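Local coordinates for SusD superfamily protein (PDB 3MCX), which is of unknown function but belongs to the outer-membrane SusD family and so probably helps to bind glycans at the cell surface, at residues 31-45 with 82-94. Residues are numbered along the deposited sequence; the frame is centred on the assembly and turned at random.
Sequences IYRLASGHSYYGDNY and LNIVLPWNTVYKV
A single water ties Ser39 and Asn44 to Leu82, accepting from Ser39 OG (2.7 Å) and donating to Asn44 OD1 and Leu82 O. The site illustrates how a connection between helices can be held against a neighbouring helix by water, direct bond and apolar contact: in this SusD-family fold, 31-36 runs antiparallel to 82-94 at 167°, and the link to helix 44-51 folds over the kink at Pro87. Asn44 ND2 adds a weak bond to Leu82 O and a firmer one to Tyr71 OH. Further along, Tyr45 OH donates to Pro87 O at 2.9 Å, from above the carbonyl plane.

Val91 CG2 sits squarely beneath the Tyr40 ring, a CH-pi contact 3.5 Å from the centroid and 1° off the normal. With CG trans to the backbone N (chi1 -159°), this ring lies across Val91 of helix 81-106 and takes Val94 CG2 at its edge, its OH reaching Ser132 and Asn135 of helix 115-140. Replacing Tyr40 by alanine would probably open a gap over Val91 CG2 and leave Ser132 OG without its bond to the phenol. Leu34 CD2 continues the apolar seam, 3.6 Å from Val94 CG2.

Leu82 CD1 meets the edge of the His38 ring, whose ND1 gives a nearly straight 2.6 Å bond to Asp43 OD2, in the imidazole plane but out of the carboxylate plane, while Asp43 OD1 takes Ser39 N on its syn and Asn44 N on its anti lone pair.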
loop_
_atom_site.group_PDB
_atom_site.type_symbol
_atom_site.label_atom_id
_atom_site.label_comp_id
_atom_site.label_asym_id
_atom_site.label_seq_id
_atom_site.Cartn_x
_atom_site.Cartn_y
_atom_site.Cartn_z
ATOM N N ILE A 31 -2.932 -0.701 18.521
ATOM C CA ILE A 31 -2.512 -1.423 17.338
ATOM C C ILE A 31 -2.655 -0.544 16.075
ATOM O O ILE A 31 -1.737 -0.445 15.267
ATOM C CB ILE A 31 -3.345 -2.738 17.204
ATOM C CG1 ILE A 31 -2.920 -3.684 18.320
ATOM C CG2 ILE A 31 -3.215 -3.394 15.813
ATOM C CD1 ILE A 31 -3.830 -4.880 18.508
ATOM N N TYR A 32 -3.809 0.111 15.925
ATOM C CA TYR A 32 -3.993 1.020 14.802
ATOM C C TYR A 32 -2.972 2.160 14.830
ATOM O O TYR A 32 -2.423 2.509 13.785
ATOM C CB TYR A 32 -5.385 1.616 14.855
ATOM C CG TYR A 32 -6.502 0.668 14.428
ATOM C CD1 TYR A 32 -6.552 0.180 13.149
ATOM C CD2 TYR A 32 -7.551 0.382 15.280
ATOM C CE1 TYR A 32 -7.629 -0.650 12.722
ATOM C CE2 TYR A 32 -8.616 -0.423 14.873
ATOM C CZ TYR A 32 -8.640 -0.916 13.585
ATOM O OH TYR A 32 -9.699 -1.675 13.124
ATOM N N ARG A 33 -2.688 2.697 16.011
ATOM C CA ARG A 33 -1.727 3.792 16.169
ATOM C C ARG A 33 -0.333 3.325 15.756
ATOM O O ARG A 33 0.371 4.013 15.041
ATOM C CB ARG A 33 -1.712 4.334 17.586
ATOM C CG ARG A 33 -0.942 5.640 17.721
ATOM N N LEU A 34 0.065 2.125 16.182
ATOM C CA LEU A 34 1.360 1.575 15.798
ATOM C C LEU A 34 1.444 1.389 14.283
ATOM O O LEU A 34 2.458 1.705 13.644
ATOM C CB LEU A 34 1.589 0.232 16.522
ATOM C CG LEU A 34 2.978 -0.382 16.430
ATOM C CD1 LEU A 34 4.071 0.581 16.936
ATOM C CD2 LEU A 34 2.964 -1.617 17.351
ATOM N N ALA A 35 0.367 0.909 13.668
ATOM C CA ALA A 35 0.316 0.722 12.228
ATOM C C ALA A 35 0.460 2.039 11.481
ATOM O O ALA A 35 1.009 2.068 10.384
ATOM C CB ALA A 35 -0.959 -0.045 11.784
ATOM N N SER A 36 -0.008 3.130 12.077
ATOM C CA SER A 36 0.079 4.431 11.433
ATOM C C SER A 36 1.446 5.077 11.622
ATOM O O SER A 36 1.752 6.099 10.992
ATOM C CB SER A 36 -0.996 5.367 11.994
ATOM O OG SER A 36 -0.628 5.842 13.247
ATOM N N GLY A 37 2.285 4.468 12.458
ATOM C CA GLY A 37 3.532 5.036 12.844
ATOM C C GLY A 37 4.701 4.835 11.887
ATOM O O GLY A 37 4.627 4.175 10.840
ATOM N N HIS A 38 5.796 5.475 12.248
ATOM C CA HIS A 38 7.036 5.325 11.554
ATOM C C HIS A 38 7.412 3.848 11.439
ATOM O O HIS A 38 7.268 3.090 12.401
ATOM C CB HIS A 38 8.083 6.181 12.269
ATOM C CG HIS A 38 9.476 6.067 11.732
ATOM N ND1 HIS A 38 9.777 6.235 10.392
ATOM C CD2 HIS A 38 10.651 5.879 12.373
ATOM C CE1 HIS A 38 11.088 6.105 10.234
ATOM N NE2 HIS A 38 11.637 5.878 11.415
ATOM N N SER A 39 7.869 3.488 10.238
ATOM C CA SER A 39 8.373 2.167 9.880
ATOM C C SER A 39 7.268 1.204 9.509
ATOM O O SER A 39 7.568 0.106 9.043
ATOM C CB SER A 39 9.309 1.561 10.939
ATOM O OG SER A 39 10.306 2.483 11.381
ATOM N N TYR A 40 6.010 1.594 9.691
ATOM C CA TYR A 40 4.906 0.837 9.137
ATOM C C TYR A 40 4.214 1.695 8.046
ATOM O O TYR A 40 4.864 2.060 7.092
ATOM C CB TYR A 40 3.963 0.323 10.228
ATOM C CG TYR A 40 3.069 -0.870 9.829
ATOM C CD1 TYR A 40 2.787 -1.168 8.493
ATOM C CD2 TYR A 40 2.509 -1.694 10.806
ATOM C CE1 TYR A 40 1.980 -2.216 8.142
ATOM C CE2 TYR A 40 1.675 -2.760 10.442
ATOM C CZ TYR A 40 1.428 -2.992 9.108
ATOM O OH TYR A 40 0.600 -4.040 8.752
ATOM N N TYR A 41 2.937 2.043 8.211
ATOM C CA TYR A 41 2.253 2.772 7.144
ATOM C C TYR A 41 2.589 4.276 7.130
ATOM O O TYR A 41 2.277 4.954 6.147
ATOM C CB TYR A 41 0.754 2.581 7.254
ATOM C CG TYR A 41 0.198 1.319 6.673
ATOM C CD1 TYR A 41 0.256 1.073 5.323
ATOM C CD2 TYR A 41 -0.417 0.388 7.483
ATOM C CE1 TYR A 41 -0.317 -0.070 4.761
ATOM C CE2 TYR A 41 -0.985 -0.760 6.930
ATOM C CZ TYR A 41 -0.929 -0.998 5.584
ATOM O OH TYR A 41 -1.517 -2.135 5.045
ATOM N N GLY A 42 3.222 4.805 8.170
ATOM C CA GLY A 42 3.689 6.189 8.135
ATOM C C GLY A 42 4.566 6.498 6.935
ATOM O O GLY A 42 4.568 7.627 6.433
ATOM N N ASP A 43 5.373 5.520 6.518
ATOM C CA ASP A 43 6.451 5.762 5.538
ATOM C C ASP A 43 6.816 4.521 4.744
ATOM O O ASP A 43 6.386 4.420 3.590
ATOM C CB ASP A 43 7.641 6.491 6.186
ATOM C CG ASP A 43 7.865 6.051 7.614
ATOM O OD1 ASP A 43 7.868 4.839 7.837
ATOM O OD2 ASP A 43 8.074 6.918 8.490
ATOM N N ASN A 44 7.584 3.591 5.306
ATOM C CA ASN A 44 8.142 2.527 4.477
ATOM C C ASN A 44 7.092 1.732 3.690
ATOM O O ASN A 44 7.274 1.529 2.483
ATOM C CB ASN A 44 9.012 1.599 5.310
ATOM C CG ASN A 44 10.200 2.320 5.875
ATOM O OD1 ASN A 44 10.071 3.101 6.821
ATOM N ND2 ASN A 44 11.406 2.048 5.309
ATOM N N TYR A 45 5.997 1.325 4.331
ATOM C CA TYR A 45 4.985 0.521 3.630
ATOM C C TYR A 45 4.046 1.380 2.753
ATOM O O TYR A 45 3.212 0.839 2.006
ATOM C CB TYR A 45 4.206 -0.359 4.591
ATOM C CG TYR A 45 5.029 -1.491 5.182
ATOM C CD1 TYR A 45 5.850 -1.289 6.279
ATOM C CD2 TYR A 45 4.971 -2.759 4.636
ATOM C CE1 TYR A 45 6.583 -2.331 6.828
ATOM C CE2 TYR A 45 5.709 -3.808 5.193
ATOM C CZ TYR A 45 6.492 -3.580 6.277
ATOM O OH TYR A 45 7.211 -4.613 6.839
ATOM N N LEU A 82 16.926 1.524 8.896
ATOM C CA LEU A 82 15.764 2.255 8.473
ATOM C C LEU A 82 14.856 1.463 7.554
ATOM O O LEU A 82 13.623 1.535 7.655
ATOM C CB LEU A 82 16.173 3.568 7.814
ATOM C CG LEU A 82 15.052 4.544 7.495
ATOM C CD1 LEU A 82 14.594 5.285 8.748
ATOM C CD2 LEU A 82 15.468 5.566 6.401
ATOM N N ASN A 83 15.461 0.708 6.641
ATOM C CA ASN A 83 14.699 0.136 5.548
ATOM C C ASN A 83 14.417 -1.337 5.623
ATOM O O ASN A 83 13.587 -1.835 4.866
ATOM C CB ASN A 83 15.433 0.465 4.258
ATOM C CG ASN A 83 15.506 1.964 4.019
ATOM O OD1 ASN A 83 14.491 2.639 4.170
ATOM N ND2 ASN A 83 16.673 2.479 3.652
ATOM N N ILE A 84 15.085 -2.037 6.519
ATOM C CA ILE A 84 14.917 -3.489 6.662
ATOM C C ILE A 84 14.612 -3.879 8.100
ATOM O O ILE A 84 13.559 -4.484 8.357
ATOM C CB ILE A 84 16.150 -4.231 6.137
ATOM C CG1 ILE A 84 16.343 -4.027 4.622
ATOM C CG2 ILE A 84 16.105 -5.737 6.467
ATOM C CD1 ILE A 84 15.219 -4.586 3.733
ATOM N N VAL A 85 15.471 -3.518 9.039
ATOM C CA VAL A 85 15.265 -3.938 10.423
ATOM C C VAL A 85 13.976 -3.330 10.988
ATOM O O VAL A 85 13.140 -4.023 11.553
ATOM C CB VAL A 85 16.457 -3.554 11.314
ATOM C CG1 VAL A 85 16.250 -3.992 12.762
ATOM C CG2 VAL A 85 17.755 -4.200 10.799
ATOM N N LEU A 86 13.808 -2.012 10.861
ATOM C CA LEU A 86 12.634 -1.380 11.455
ATOM C C LEU A 86 11.319 -1.841 10.795
ATOM O O LEU A 86 10.366 -2.161 11.515
ATOM C CB LEU A 86 12.811 0.160 11.420
ATOM C CG LEU A 86 13.716 0.712 12.511
ATOM C CD1 LEU A 86 13.934 2.202 12.266
ATOM C CD2 LEU A 86 13.135 0.461 13.930
ATOM N N PRO A 87 11.234 -1.877 9.452
ATOM C CA PRO A 87 9.965 -2.339 8.873
ATOM C C PRO A 87 9.584 -3.765 9.214
ATOM O O PRO A 87 8.409 -4.044 9.387
ATOM C CB PRO A 87 10.158 -2.102 7.366
ATOM C CG PRO A 87 11.203 -0.977 7.303
ATOM C CD PRO A 87 12.124 -1.285 8.432
ATOM N N TRP A 88 10.565 -4.636 9.335
ATOM C CA TRP A 88 10.322 -6.014 9.775
ATOM C C TRP A 88 9.843 -6.039 11.225
ATOM O O TRP A 88 8.797 -6.612 11.547
ATOM C CB TRP A 88 11.620 -6.803 9.647
ATOM C CG TRP A 88 11.579 -8.222 10.120
ATOM C CD1 TRP A 88 11.795 -8.642 11.370
ATOM C CD2 TRP A 88 11.441 -9.402 9.312
ATOM N NE1 TRP A 88 11.770 -10.030 11.434
ATOM C CE2 TRP A 88 11.553 -10.506 10.173
ATOM C CE3 TRP A 88 11.190 -9.616 7.964
ATOM C CZ2 TRP A 88 11.452 -11.838 9.714
ATOM C CZ3 TRP A 88 11.093 -10.932 7.500
ATOM C CH2 TRP A 88 11.235 -12.010 8.362
ATOM N N ASN A 89 10.612 -5.419 12.118
ATOM C CA ASN A 89 10.356 -5.532 13.542
ATOM C C ASN A 89 9.039 -4.830 13.893
ATOM O O ASN A 89 8.317 -5.259 14.779
ATOM C CB ASN A 89 11.483 -4.929 14.380
ATOM C CG ASN A 89 12.703 -5.826 14.484
ATOM O OD1 ASN A 89 12.637 -7.024 14.209
ATOM N ND2 ASN A 89 13.796 -5.261 14.955
ATOM N N THR A 90 8.751 -3.719 13.222
ATOM C CA THR A 90 7.554 -2.943 13.559
ATOM C C THR A 90 6.303 -3.719 13.194
ATOM O O THR A 90 5.323 -3.713 13.963
ATOM C CB THR A 90 7.593 -1.552 12.905
ATOM O OG1 THR A 90 8.829 -0.902 13.271
ATOM C CG2 THR A 90 6.383 -0.689 13.306
ATOM N N VAL A 91 6.275 -4.356 12.008
ATOM C CA VAL A 91 5.096 -5.130 11.624
ATOM C C VAL A 91 4.940 -6.344 12.519
ATOM O O VAL A 91 3.823 -6.675 12.937
ATOM C CB VAL A 91 5.054 -5.437 10.118
ATOM C CG1 VAL A 91 3.804 -6.258 9.809
ATOM C CG2 VAL A 91 5.029 -4.134 9.317
ATOM N N TYR A 92 6.044 -6.993 12.884
ATOM C CA TYR A 92 5.944 -8.111 13.829
ATOM C C TYR A 92 5.442 -7.657 15.206
ATOM O O TYR A 92 4.774 -8.392 15.903
ATOM C CB TYR A 92 7.254 -8.915 13.923
ATOM C CG TYR A 92 7.311 -9.997 12.886
ATOM C CD1 TYR A 92 6.458 -11.070 12.971
ATOM C CD2 TYR A 92 8.175 -9.906 11.787
ATOM C CE1 TYR A 92 6.467 -12.048 12.004
ATOM C CE2 TYR A 92 8.185 -10.868 10.824
ATOM C CZ TYR A 92 7.322 -11.944 10.929
ATOM O OH TYR A 92 7.299 -12.880 9.917
ATOM N N LYS A 93 5.794 -6.439 15.629
ATOM C CA LYS A 93 5.265 -5.912 16.888
ATOM C C LYS A 93 3.742 -5.793 16.805
ATOM O O LYS A 93 3.048 -6.153 17.754
ATOM C CB LYS A 93 5.899 -4.551 17.231
ATOM C CG LYS A 93 5.545 -4.021 18.620
ATOM C CD LYS A 93 6.388 -2.734 18.849
ATOM C CE LYS A 93 6.051 -2.007 20.141
ATOM N NZ LYS A 93 6.810 -0.691 20.127
ATOM N N VAL A 94 3.237 -5.273 15.683
ATOM C CA VAL A 94 1.795 -5.198 15.499
ATOM C C VAL A 94 1.197 -6.612 15.549
ATOM O O VAL A 94 0.184 -6.823 16.219
ATOM C CB VAL A 94 1.404 -4.505 14.209
ATOM C CG1 VAL A 94 -0.098 -4.730 13.897
ATOM C CG2 VAL A 94 1.719 -2.993 14.312
HETATM O O HOH W 1 11.716 2.913 9.087
#